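Local structure of putative gdp-fucose protein o-fucosyltransferase 1 (Caenorhabditis elegans, 3ZY2) at residues F284-K289 against Y316-I321. The protein belongs to the protein O-fucosyltransferase family, has a GT-B type glycosyltransferase fold and binds guanosine-5'-diphosphate. Sequence-based numbering, arbitrary orientation.
Sequences FVASDK and YTSLAI. With GDP (guanosine-5'-diphosphate), chain C.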
loop_
_atom_site.group_PDB
_atom_site.type_symbol
_atom_site.label_atom_id
_atom_site.label_comp_id
_atom_site.label_asym_id
_atom_site.label_seq_id
_atom_site.Cartn_x
_atom_site.Cartn_y
_atom_site.Cartn_z
ATOM N N PHE A 284 -12.876 -33.998 -18.464
ATOM C CA PHE A 284 -13.199 -32.615 -18.773
ATOM C C PHE A 284 -11.945 -31.772 -18.640
ATOM O O PHE A 284 -11.211 -31.885 -17.651
ATOM C CB PHE A 284 -14.267 -32.086 -17.816
ATOM C CG PHE A 284 -14.556 -30.625 -18.003
ATOM C CD1 PHE A 284 -15.248 -30.167 -19.142
ATOM C CD2 PHE A 284 -14.121 -29.701 -17.056
ATOM C CE1 PHE A 284 -15.542 -28.815 -19.313
ATOM C CE2 PHE A 284 -14.408 -28.333 -17.223
ATOM C CZ PHE A 284 -15.106 -27.899 -18.377
ATOM N N VAL A 285 -11.727 -30.889 -19.610
ATOM C CA VAL A 285 -10.582 -29.976 -19.553
ATOM C C VAL A 285 -11.043 -28.518 -19.570
ATOM O O VAL A 285 -11.763 -28.087 -20.497
ATOM C CB VAL A 285 -9.652 -30.162 -20.776
ATOM C CG1 VAL A 285 -8.461 -29.173 -20.712
ATOM C CG2 VAL A 285 -9.161 -31.610 -20.911
ATOM N N ALA A 286 -10.590 -27.773 -18.564
ATOM C CA ALA A 286 -10.728 -26.305 -18.537
ATOM C C ALA A 286 -9.331 -25.739 -18.748
ATOM O O ALA A 286 -8.383 -26.175 -18.119
ATOM C CB ALA A 286 -11.287 -25.831 -17.185
ATOM N N SER A 287 -9.201 -24.793 -19.676
ATOM C CA SER A 287 -7.910 -24.168 -19.935
ATOM C C SER A 287 -8.089 -22.704 -20.321
ATOM O O SER A 287 -9.118 -22.322 -20.879
ATOM C CB SER A 287 -7.148 -24.924 -21.037
ATOM O OG SER A 287 -5.835 -24.363 -21.182
ATOM N N ASP A 288 -7.076 -21.921 -19.976
ATOM C CA ASP A 288 -6.940 -20.543 -20.425
ATOM C C ASP A 288 -6.381 -20.424 -21.834
ATOM O O ASP A 288 -6.438 -19.340 -22.436
ATOM C CB ASP A 288 -6.063 -19.752 -19.458
ATOM C CG ASP A 288 -4.656 -20.308 -19.329
ATOM O OD1 ASP A 288 -4.395 -21.492 -19.620
ATOM O OD2 ASP A 288 -3.768 -19.520 -18.940
ATOM N N LYS A 289 -5.838 -21.520 -22.366
ATOM C CA LYS A 289 -5.196 -21.473 -23.686
ATOM C C LYS A 289 -5.260 -22.810 -24.420
ATOM O O LYS A 289 -6.108 -22.995 -25.299
ATOM C CB LYS A 289 -3.750 -20.983 -23.555
ATOM C CG LYS A 289 -3.120 -20.639 -24.917
ATOM C CD LYS A 289 -1.637 -20.360 -24.837
ATOM C CE LYS A 289 -1.019 -20.407 -26.239
ATOM N NZ LYS A 289 -1.025 -21.783 -26.831
ATOM N N TYR A 316 -16.731 -19.439 -15.781
ATOM C CA TYR A 316 -17.501 -19.695 -14.560
ATOM C C TYR A 316 -18.145 -21.064 -14.622
ATOM O O TYR A 316 -18.133 -21.813 -13.627
ATOM C CB TYR A 316 -18.534 -18.589 -14.314
ATOM C CG TYR A 316 -17.932 -17.214 -14.446
ATOM C CD1 TYR A 316 -17.053 -16.712 -13.466
ATOM C CD2 TYR A 316 -18.200 -16.418 -15.577
ATOM C CE1 TYR A 316 -16.459 -15.435 -13.599
ATOM C CE2 TYR A 316 -17.610 -15.139 -15.704
ATOM C CZ TYR A 316 -16.745 -14.663 -14.709
ATOM O OH TYR A 316 -16.135 -13.411 -14.781
ATOM N N THR A 317 -18.675 -21.397 -15.786
ATOM C CA THR A 317 -19.275 -22.709 -15.990
ATOM C C THR A 317 -18.176 -23.766 -15.890
ATOM O O THR A 317 -18.404 -24.825 -15.300
ATOM C CB THR A 317 -20.059 -22.813 -17.301
ATOM O OG1 THR A 317 -21.089 -21.802 -17.301
ATOM C CG2 THR A 317 -20.712 -24.183 -17.433
ATOM N N SER A 318 -16.967 -23.452 -16.355
ATOM C CA SER A 318 -15.838 -24.393 -16.172
ATOM C C SER A 318 -15.557 -24.630 -14.699
ATOM O O SER A 318 -15.363 -25.770 -14.290
ATOM C CB SER A 318 -14.560 -23.937 -16.880
ATOM O OG SER A 318 -14.696 -24.092 -18.288
ATOM N N LEU A 319 -15.493 -23.563 -13.904
ATOM C CA LEU A 319 -15.296 -23.740 -12.461
ATOM C C LEU A 319 -16.390 -24.627 -11.847
ATOM O O LEU A 319 -16.115 -25.512 -11.004
ATOM C CB LEU A 319 -15.286 -22.366 -11.757
ATOM C CG LEU A 319 -14.015 -21.535 -12.024
ATOM C CD1 LEU A 319 -14.281 -20.113 -11.596
ATOM C CD2 LEU A 319 -12.805 -22.087 -11.264
ATOM N N ALA A 320 -17.640 -24.365 -12.232
ATOM C CA ALA A 320 -18.763 -25.119 -11.699
ATOM C C ALA A 320 -18.656 -26.602 -12.069
ATOM O O ALA A 320 -18.874 -27.473 -11.218
ATOM C CB ALA A 320 -20.077 -24.518 -12.201
ATOM N N ILE A 321 -18.315 -26.885 -13.326
ATOM C CA ILE A 321 -18.148 -28.281 -13.779
ATOM C C ILE A 321 -17.052 -28.971 -12.983
ATOM O O ILE A 321 -17.211 -30.092 -12.546
ATOM C CB ILE A 321 -17.871 -28.359 -15.297
ATOM C CG1 ILE A 321 -19.128 -27.938 -16.083
ATOM C CG2 ILE A 321 -17.435 -29.787 -15.726
ATOM C CD1 ILE A 321 -18.848 -27.612 -17.515
HETATM P PB GDP C . -4.401 -17.323 -11.630
HETATM O O1B GDP C . -4.697 -18.593 -12.340
HETATM O O2B GDP C . -4.234 -17.067 -10.098
HETATM O O3B GDP C . -4.070 -16.038 -12.606
HETATM O O3A GDP C . -6.098 -17.086 -11.781
HETATM P PA GDP C . -6.900 -15.577 -11.947
HETATM O O1A GDP C . -8.379 -16.488 -12.102
HETATM O O2A GDP C . -6.742 -14.574 -11.090
HETATM O "O5'" GDP C . -6.033 -15.326 -13.497
HETATM C "C5'" GDP C . -6.656 -16.279 -14.106
HETATM C "C4'" GDP C . -7.245 -16.207 -15.313
HETATM O "O4'" GDP C . -6.981 -16.561 -16.611
HETATM C "C3'" GDP C . -8.545 -16.584 -15.005
HETATM O "O3'" GDP C . -9.860 -15.595 -14.451
HETATM C "C2'" GDP C . -9.723 -16.745 -16.849
HETATM O "O2'" GDP C . -9.970 -15.439 -17.127
HETATM C "C1'" GDP C . -8.406 -17.274 -17.389
HETATM N N9 GDP C . -8.391 -18.529 -17.114
HETATM C C8 GDP C . -7.225 -19.413 -16.022
HETATM N N7 GDP C . -7.899 -20.476 -16.326
HETATM C C5 GDP C . -8.913 -20.683 -17.070
HETATM C C6 GDP C . -10.066 -21.800 -17.737
HETATM O O6 GDP C . -9.806 -22.830 -17.317
HETATM N N1 GDP C . -10.709 -21.205 -18.362
HETATM C C2 GDP C . -10.997 -20.086 -18.822
HETATM N N2 GDP C . -11.694 -19.733 -19.441
HETATM N N3 GDP C . -10.224 -18.751 -18.496
HETATM C C4 GDP C . -9.190 -19.207 -17.597
#
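Phe284 and Ala286 of strand 284-287 face Ser318 and Ile321 on helix 316-321; the two axes come within 9.0 Å and their N-to-C directions are 140° apart, closer to antiparallel than to parallel. Most of the contact is made by the Phe284 ring. With CG anti to the backbone N (chi1 175°), the ring lies against the helix and receives the Ile321 CG2 methyl over the middle of one face, a CH-pi contact in which CG2 lies 3.6 Å from the ring centroid and 14° off its normal. CD1, on the other branch of Ile321, lies by the CZ end of the ring, 3.9 Å from Phe284 CZ. Ser318 instead meets the ring at its edge, where its OG is 3.8 Å from CZ. The hydroxyl packs there while it is hydrogen-bonded to Asp313, an aspartate that also bonds the nucleotide. Helix 315-324 here covers a parallel sheet of the Rossmann-like, nucleotide-binding half of a GT-B fold; Ile321 also packs on Ala201 and Phe204 of helix 195-208. Where the backbones draw closest, with CA atoms of Ala286 and Ser318 5.9 Å apart, small side chains allow the approach: Ala286 CB rests on Ser318 CB. The same alanine lines the nucleotide pocket, its CB 3.3 Å from O6 of guanosine-5'-diphosphate. That O6 lies 3.1 Å from Ser287 N, while Asp288 CB packs 3.5 Å from N9 of the base. Ser287 OG accepts a hydrogen bond from Lys289 N, an ST turn, and the Asp288 carboxylate is held by a salt bridge to Arg219 and by the backbone of Asn220 and Asp221.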